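Local coordinates for protein erythrocyte binding antigen 140 (PDB 4GF2) that probably binds a receptor on the host erythrocyte surface during invasion by the malaria parasite, through the tandem Duffy-binding-like domains held in this fragment, at residues Y222-M233 with L265-Y275. The protein carries 3 engineered substitutions. Residues are numbered along the deposited sequence; the frame is centred on the assembly and turned at random.
Sequences YTSFMKKSKTQM and LDDFFKNEKEY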
ATOM      1  N   TYR A 222      -9.486  -8.949   0.402  1.00 47.32           N
ATOM      2  CA  TYR A 222      -9.303  -9.915  -0.673  1.00 45.56           C
ATOM      3  C   TYR A 222      -7.822 -10.132  -0.969  1.00 46.87           C
ATOM      4  O   TYR A 222      -7.376 -11.263  -1.161  1.00 49.79           O
ATOM      5  CB  TYR A 222     -10.027  -9.447  -1.934  1.00 44.31           C
ATOM      6  CG  TYR A 222      -9.933 -10.415  -3.090  1.00 44.40           C
ATOM      7  CD1 TYR A 222     -10.849 -11.449  -3.234  1.00 44.85           C
ATOM      8  CD2 TYR A 222      -8.927 -10.296  -4.039  1.00 45.51           C
ATOM      9  CE1 TYR A 222     -10.766 -12.336  -4.289  1.00 46.59           C
ATOM     10  CE2 TYR A 222      -8.837 -11.178  -5.098  1.00 47.18           C
ATOM     11  CZ  TYR A 222      -9.759 -12.194  -5.218  1.00 48.51           C
ATOM     12  OH  TYR A 222      -9.667 -13.072  -6.270  1.00 51.08           O
ATOM     13  N   THR A 223      -7.060  -9.047  -0.996  1.00 44.45           N
ATOM     14  CA  THR A 223      -5.631  -9.135  -1.257  1.00 44.15           C
ATOM     15  C   THR A 223      -4.923 -10.003  -0.228  1.00 46.63           C
ATOM     16  O   THR A 223      -4.214 -10.938  -0.588  1.00 48.81           O
ATOM     17  CB  THR A 223      -4.984  -7.745  -1.261  1.00 43.15           C
ATOM     18  OG1 THR A 223      -5.420  -7.024  -2.416  1.00 43.94           O
ATOM     19  CG2 THR A 223      -3.464  -7.847  -1.288  1.00 43.41           C
ATOM     20  N   SER A 224      -5.109  -9.694   1.050  1.00 46.56           N
ATOM     21  CA  SER A 224      -4.408 -10.425   2.099  1.00 48.68           C
ATOM     22  C   SER A 224      -4.788 -11.901   2.070  1.00 45.69           C
ATOM     23  O   SER A 224      -3.951 -12.767   2.315  1.00 47.58           O
ATOM     24  CB  SER A 224      -4.690  -9.821   3.477  1.00 53.99           C
ATOM     25  OG  SER A 224      -6.071  -9.833   3.780  1.00 56.04           O
ATOM     26  N   PHE A 225      -6.046 -12.183   1.750  1.00 42.73           N
ATOM     27  CA  PHE A 225      -6.528 -13.556   1.696  1.00 43.82           C
ATOM     28  C   PHE A 225      -5.822 -14.344   0.597  1.00 48.33           C
ATOM     29  O   PHE A 225      -5.561 -15.538   0.750  1.00 51.95           O
ATOM     30  CB  PHE A 225      -8.036 -13.584   1.460  1.00 43.13           C
ATOM     31  CG  PHE A 225      -8.534 -14.893   0.935  1.00 45.77           C
ATOM     32  CD1 PHE A 225      -8.738 -15.961   1.785  1.00 47.40           C
ATOM     33  CD2 PHE A 225      -8.790 -15.058  -0.415  1.00 48.44           C
ATOM     34  CE1 PHE A 225      -9.192 -17.171   1.301  1.00 49.27           C
ATOM     35  CE2 PHE A 225      -9.244 -16.264  -0.904  1.00 50.34           C
ATOM     36  CZ  PHE A 225      -9.447 -17.322  -0.045  1.00 50.54           C
ATOM     37  N   MET A 226      -5.527 -13.676  -0.514  1.00 49.05           N
ATOM     38  CA  MET A 226      -4.797 -14.306  -1.608  1.00 50.30           C
ATOM     39  C   MET A 226      -3.339 -14.536  -1.210  1.00 53.78           C
ATOM     40  O   MET A 226      -2.769 -15.587  -1.498  1.00 55.54           O
ATOM     41  CB  MET A 226      -4.877 -13.450  -2.872  1.00 50.17           C
ATOM     42  CG  MET A 226      -6.290 -13.284  -3.417  1.00 49.30           C
ATOM     43  SD  MET A 226      -7.013 -14.814  -4.046  1.00 49.67           S
ATOM     44  CE  MET A 226      -6.148 -15.002  -5.603  1.00 59.16           C
ATOM     45  N   LYS A 227      -2.740 -13.556  -0.541  1.00 54.53           N
ATOM     46  CA  LYS A 227      -1.373 -13.701  -0.050  1.00 57.21           C
ATOM     47  C   LYS A 227      -1.260 -14.929   0.844  1.00 53.54           C
ATOM     48  O   LYS A 227      -0.439 -15.812   0.597  1.00 54.02           O
ATOM     49  CB  LYS A 227      -0.945 -12.460   0.731  1.00 62.58           C
ATOM     50  CG  LYS A 227      -0.747 -11.218  -0.117  1.00 66.94           C
ATOM     51  CD  LYS A 227      -0.345 -10.037   0.750  1.00 71.21           C
ATOM     52  CE  LYS A 227      -0.107  -8.784  -0.074  1.00 74.39           C
ATOM     53  NZ  LYS A 227       0.185  -7.609   0.797  1.00 76.92           N
ATOM     54  N   LYS A 228      -2.090 -14.978   1.884  1.00 50.70           N
ATOM     55  CA  LYS A 228      -2.105 -16.109   2.805  1.00 51.25           C
ATOM     56  C   LYS A 228      -2.358 -17.417   2.072  1.00 46.01           C
ATOM     57  O   LYS A 228      -1.682 -18.415   2.318  1.00 45.83           O
ATOM     58  CB  LYS A 228      -3.176 -15.917   3.879  1.00 57.62           C
ATOM     59  CG  LYS A 228      -2.869 -14.807   4.866  1.00 66.65           C
ATOM     60  CD  LYS A 228      -3.896 -14.761   5.984  1.00 72.08           C
ATOM     61  CE  LYS A 228      -3.485 -13.790   7.081  1.00 77.02           C
ATOM     62  NZ  LYS A 228      -3.361 -12.389   6.588  1.00 78.35           N
ATOM     63  N   SER A 229      -3.336 -17.408   1.173  1.00 43.36           N
ATOM     64  CA  SER A 229      -3.696 -18.607   0.425  1.00 43.88           C
ATOM     65  C   SER A 229      -2.547 -19.101  -0.448  1.00 49.06           C
ATOM     66  O   SER A 229      -2.332 -20.306  -0.571  1.00 52.81           O
ATOM     67  CB  SER A 229      -4.931 -18.346  -0.438  1.00 42.50           C
ATOM     68  OG  SER A 229      -6.055 -18.040   0.369  1.00 42.16           O
ATOM     69  N   LYS A 230      -1.806 -18.180  -1.055  1.00 50.45           N
ATOM     70  CA  LYS A 230      -0.714 -18.575  -1.938  1.00 53.25           C
ATOM     71  C   LYS A 230       0.409 -19.289  -1.185  1.00 57.99           C
ATOM     72  O   LYS A 230       0.965 -20.269  -1.681  1.00 62.50           O
ATOM     73  CB  LYS A 230      -0.148 -17.376  -2.698  1.00 53.91           C
ATOM     74  CG  LYS A 230       1.083 -17.735  -3.519  1.00 56.73           C
ATOM     75  CD  LYS A 230       1.491 -16.617  -4.463  1.00 59.84           C
ATOM     76  CE  LYS A 230       2.700 -17.019  -5.295  1.00 65.34           C
ATOM     77  NZ  LYS A 230       3.038 -16.001  -6.327  1.00 67.97           N
ATOM     78  N   THR A 231       0.748 -18.801   0.004  1.00 58.18           N
ATOM     79  CA  THR A 231       1.788 -19.443   0.797  1.00 58.69           C
ATOM     80  C   THR A 231       1.300 -20.821   1.237  1.00 56.90           C
ATOM     81  O   THR A 231       2.062 -21.788   1.234  1.00 59.33           O
ATOM     82  CB  THR A 231       2.197 -18.597   2.032  1.00 62.69           C
ATOM     83  OG1 THR A 231       1.124 -18.557   2.979  1.00 63.42           O
ATOM     84  CG2 THR A 231       2.568 -17.174   1.623  1.00 60.64           C
ATOM     85  N   GLN A 232       0.019 -20.910   1.588  1.00 53.84           N
ATOM     86  CA  GLN A 232      -0.567 -22.173   2.024  1.00 52.66           C
ATOM     87  C   GLN A 232      -0.476 -23.225   0.927  1.00 53.98           C
ATOM     88  O   GLN A 232      -0.026 -24.347   1.168  1.00 58.19           O
ATOM     89  CB  GLN A 232      -2.030 -21.979   2.439  1.00 50.83           C
ATOM     90  CG  GLN A 232      -2.207 -21.365   3.820  1.00 51.98           C
ATOM     91  CD  GLN A 232      -3.667 -21.191   4.204  1.00 52.16           C
ATOM     92  OE1 GLN A 232      -4.569 -21.443   3.403  1.00 52.73           O
ATOM     93  NE2 GLN A 232      -3.905 -20.758   5.437  1.00 52.72           N
ATOM     94  N   MET A 233      -0.896 -22.863  -0.280  1.00 51.61           N
ATOM     95  CA  MET A 233      -0.903 -23.818  -1.376  1.00 50.78           C
ATOM     96  C   MET A 233       0.519 -24.242  -1.725  1.00 53.76           C
ATOM     97  O   MET A 233       0.756 -25.395  -2.072  1.00 54.84           O
ATOM     98  CB  MET A 233      -1.605 -23.248  -2.608  1.00 50.04           C
ATOM     99  CG  MET A 233      -2.160 -24.331  -3.532  1.00 50.59           C
ATOM    100  SD  MET A 233      -2.899 -23.689  -5.045  1.00 75.82           S
ATOM    101  CE  MET A 233      -1.445 -23.160  -5.934  1.00145.28           C
ATOM    102  N   LEU A 265       0.579 -22.305  -9.806  1.00 90.97           N
ATOM    103  CA  LEU A 265       0.452 -21.463  -8.619  1.00 89.43           C
ATOM    104  C   LEU A 265       0.397 -19.988  -8.988  1.00 92.95           C
ATOM    105  O   LEU A 265      -0.569 -19.296  -8.674  1.00 91.48           O
ATOM    106  CB  LEU A 265       1.615 -21.697  -7.654  1.00 90.68           C
ATOM    107  CG  LEU A 265       1.701 -23.079  -7.006  1.00 92.66           C
ATOM    108  CD1 LEU A 265       2.867 -23.871  -7.571  1.00 97.73           C
ATOM    109  CD2 LEU A 265       1.823 -22.952  -5.493  1.00 91.61           C
ATOM    110  N   ASP A 266       1.442 -19.514  -9.656  1.00 98.79           N
ATOM    111  CA  ASP A 266       1.534 -18.109 -10.031  1.00101.80           C
ATOM    112  C   ASP A 266       0.250 -17.643 -10.714  1.00 92.65           C
ATOM    113  O   ASP A 266      -0.417 -16.725 -10.236  1.00 86.81           O
ATOM    114  CB  ASP A 266       2.739 -17.884 -10.949  1.00116.53           C
ATOM    115  CG  ASP A 266       2.974 -16.415 -11.258  1.00125.49           C
ATOM    116  OD1 ASP A 266       2.483 -15.559 -10.492  1.00124.89           O
ATOM    117  OD2 ASP A 266       3.657 -16.120 -12.262  1.00132.50           O
ATOM    118  N   ASP A 267      -0.099 -18.287 -11.822  1.00 92.37           N
ATOM    119  CA  ASP A 267      -1.285 -17.916 -12.586  1.00 92.18           C
ATOM    120  C   ASP A 267      -2.554 -18.125 -11.764  1.00 87.83           C
ATOM    121  O   ASP A 267      -3.588 -17.514 -12.034  1.00 87.46           O
ATOM    122  CB  ASP A 267      -1.361 -18.734 -13.877  1.00 97.03           C
ATOM    123  CG  ASP A 267      -2.538 -18.342 -14.748  1.00 98.69           C
ATOM    124  OD1 ASP A 267      -2.892 -17.142 -14.770  1.00 96.83           O
ATOM    125  OD2 ASP A 267      -3.107 -19.234 -15.412  1.00102.06           O
ATOM    126  N   PHE A 268      -2.463 -18.990 -10.761  1.00 84.78           N
ATOM    127  CA  PHE A 268      -3.595 -19.289  -9.895  1.00 79.70           C
ATOM    128  C   PHE A 268      -3.922 -18.088  -9.013  1.00 78.99           C
ATOM    129  O   PHE A 268      -5.083 -17.848  -8.679  1.00 75.84           O
ATOM    130  CB  PHE A 268      -3.276 -20.510  -9.029  1.00 75.24           C
ATOM    131  CG  PHE A 268      -4.484 -21.175  -8.436  1.00 70.53           C
ATOM    132  CD1 PHE A 268      -5.234 -22.069  -9.182  1.00 71.59           C
ATOM    133  CD2 PHE A 268      -4.859 -20.922  -7.129  1.00 66.21           C
ATOM    134  CE1 PHE A 268      -6.343 -22.689  -8.636  1.00 70.26           C
ATOM    135  CE2 PHE A 268      -5.964 -21.540  -6.578  1.00 64.74           C
ATOM    136  CZ  PHE A 268      -6.707 -22.426  -7.332  1.00 67.03           C
ATOM    137  N   PHE A 269      -2.894 -17.327  -8.647  1.00 82.37           N
ATOM    138  CA  PHE A 269      -3.073 -16.186  -7.755  1.00 82.41           C
ATOM    139  C   PHE A 269      -2.816 -14.837  -8.426  1.00 88.63           C
ATOM    140  O   PHE A 269      -2.937 -13.795  -7.782  1.00 88.54           O
ATOM    141  CB  PHE A 269      -2.171 -16.332  -6.530  1.00 77.82           C
ATOM    142  CG  PHE A 269      -2.460 -17.553  -5.715  1.00 71.70           C
ATOM    143  CD1 PHE A 269      -3.590 -17.619  -4.921  1.00 68.44           C
ATOM    144  CD2 PHE A 269      -1.602 -18.636  -5.741  1.00 69.85           C
ATOM    145  CE1 PHE A 269      -3.859 -18.745  -4.171  1.00 66.36           C
ATOM    146  CE2 PHE A 269      -1.865 -19.761  -4.994  1.00 68.28           C
ATOM    147  CZ  PHE A 269      -2.993 -19.817  -4.206  1.00 66.35           C
ATOM    148  N   LYS A 270      -2.458 -14.848  -9.707  1.00 94.48           N
ATOM    149  CA  LYS A 270      -2.338 -13.601 -10.455  1.00 99.41           C
ATOM    150  C   LYS A 270      -3.675 -12.870 -10.418  1.00 98.04           C
ATOM    151  O   LYS A 270      -4.687 -13.394 -10.882  1.00 99.07           O
ATOM    152  CB  LYS A 270      -1.942 -13.861 -11.910  1.00105.93           C
ATOM    153  CG  LYS A 270      -0.480 -14.227 -12.120  1.00111.99           C
ATOM    154  CD  LYS A 270      -0.053 -13.981 -13.564  1.00117.71           C
ATOM    155  CE  LYS A 270       1.327 -14.554 -13.858  1.00121.63           C
ATOM    156  NZ  LYS A 270       1.305 -16.039 -13.989  1.00121.98           N
ATOM    157  N   ASN A 271      -3.686 -11.665  -9.857  1.00 95.22           N
ATOM    158  CA  ASN A 271      -4.902 -10.861  -9.831  1.00 90.59           C
ATOM    159  C   ASN A 271      -5.354 -10.538 -11.247  1.00 87.28           C
ATOM    160  O   ASN A 271      -4.577 -10.041 -12.059  1.00 86.64           O
ATOM    161  CB  ASN A 271      -4.693  -9.577  -9.029  1.00 91.19           C
ATOM    162  CG  ASN A 271      -4.893  -9.782  -7.539  1.00 90.39           C
ATOM    163  OD1 ASN A 271      -4.987 -10.914  -7.062  1.00 87.86           O
ATOM    164  ND2 ASN A 271      -4.959  -8.685  -6.796  1.00 92.43           N
ATOM    165  N   GLU A 272      -6.615 -10.834 -11.540  1.00 84.83           N
ATOM    166  CA  GLU A 272      -7.149 -10.640 -12.880  1.00 84.28           C
ATOM    167  C   GLU A 272      -7.375  -9.162 -13.169  1.00 76.91           C
ATOM    168  O   GLU A 272      -7.292  -8.319 -12.276  1.00 72.80           O
ATOM    169  CB  GLU A 272      -8.459 -11.417 -13.047  1.00 88.55           C
ATOM    170  CG  GLU A 272      -8.299 -12.928 -12.914  1.00 92.21           C
ATOM    171  CD  GLU A 272      -9.628 -13.653 -12.786  1.00 94.30           C
ATOM    172  OE1 GLU A 272     -10.683 -12.988 -12.877  1.00 96.81           O
ATOM    173  OE2 GLU A 272      -9.616 -14.887 -12.592  1.00 93.73           O
ATOM    174  N   LYS A 273      -7.656  -8.860 -14.431  1.00 74.83           N
ATOM    175  CA  LYS A 273      -7.926  -7.497 -14.855  1.00 71.74           C
ATOM    176  C   LYS A 273      -9.037  -6.912 -13.993  1.00 67.56           C
ATOM    177  O   LYS A 273      -8.997  -5.740 -13.620  1.00 67.81           O
ATOM    178  CB  LYS A 273      -8.337  -7.478 -16.332  1.00 75.54           C
ATOM    179  CG  LYS A 273      -7.703  -6.368 -17.153  1.00 81.78           C
ATOM    180  CD  LYS A 273      -8.431  -5.047 -16.980  1.00 86.74           C
ATOM    181  CE  LYS A 273      -7.777  -3.936 -17.794  1.00 94.01           C
ATOM    182  NZ  LYS A 273      -7.764  -4.227 -19.257  1.00100.26           N
ATOM    183  N   GLU A 274     -10.017  -7.744 -13.658  1.00 65.25           N
ATOM    184  CA  GLU A 274     -11.215  -7.273 -12.977  1.00 64.25           C
ATOM    185  C   GLU A 274     -10.901  -6.687 -11.605  1.00 62.75           C
ATOM    186  O   GLU A 274     -11.505  -5.696 -11.198  1.00 66.18           O
ATOM    187  CB  GLU A 274     -12.237  -8.399 -12.842  1.00 65.58           C
ATOM    188  CG  GLU A 274     -13.613  -7.920 -12.410  1.00 67.49           C
ATOM    189  CD  GLU A 274     -14.643  -9.030 -12.394  1.00 71.06           C
ATOM    190  OE1 GLU A 274     -14.255 -10.206 -12.570  1.00 73.00           O
ATOM    191  OE2 GLU A 274     -15.840  -8.727 -12.209  1.00 71.87           O
ATOM    192  N   TYR A 275      -9.962  -7.295 -10.890  1.00 57.91           N
ATOM    193  CA  TYR A 275      -9.587  -6.779  -9.581  1.00 52.38           C
ATOM    194  C   TYR A 275      -9.032  -5.359  -9.700  1.00 51.62           C
ATOM    195  O   TYR A 275      -9.472  -4.448  -8.998  1.00 49.89           O
ATOM    196  CB  TYR A 275      -8.556  -7.678  -8.901  1.00 49.41           C
ATOM    197  CG  TYR A 275      -8.082  -7.087  -7.601  1.00 45.90           C
ATOM    198  CD1 TYR A 275      -7.034  -6.179  -7.575  1.00 44.34           C
ATOM    199  CD2 TYR A 275      -8.706  -7.404  -6.405  1.00 44.85           C
ATOM    200  CE1 TYR A 275      -6.609  -5.619  -6.393  1.00 43.02           C
ATOM    201  CE2 TYR A 275      -8.285  -6.848  -5.215  1.00 43.53           C
ATOM    202  CZ  TYR A 275      -7.237  -5.955  -5.216  1.00 42.61           C
ATOM    203  OH  TYR A 275      -6.817  -5.399  -4.031  1.00 42.44           O
TER
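Helix 222-233 and the short helix 265-269 run nearly antiparallel, at 161°, and their axes come within 10.6 Å; Met-226 lies opposite Phe-269. Phe-269 is the main side chain of the contact. Its ring enters helix 222-233 as a knob into a hole made by Met-226, Ser-229, Lys-230 and Met-233. One face lies on the backbone of Lys-230: CA is 3.6 Å from the Phe-269 ring centroid, a CH-pi contact 21° off the normal. The CB and CG of Lys-230 run on past CD2 of the same ring. The opposite face receives Phe-268 CD2. Met-226, bent at chi2 and chi3, brings its CE to the ring edge, 3.7 Å from Phe-269 CD1.

This is packing within the first of the two Duffy-binding-like domains, built mainly of helices. The 265-275 segment lies against the long helix 213-242, and the disulfide Cys-219–Cys-279 ties that helix to the end of helix 273-279. Phe-187 of helix 175-202 meets the Phe-268 ring, and Phe-257 of helix 252-259 touches both Met-233 and Leu-265.

Met-233 makes Met-aromatic contacts with both phenylalanines: its SD lies over one face of the Phe-268 ring, 4.3 Å from the centroid, and approaches the Phe-269 ring obliquely. The bend at chi3 carries CE to Leu-265, where it lies 3.3 Å from CD2.

At the other end, Tyr-222 and Tyr-275 are nearly parallel, with planes at 26°, but slid apart so that they barely overlap. Their centroids are 5.7 Å apart. Tyr-275 OH is 2.7 Å from Thr-223 OG1. Both of these hydroxyls are hydrogen-bonded to Cys-219 O, and Tyr-222 OH is hydrogen-bonded to Lys-191 NZ.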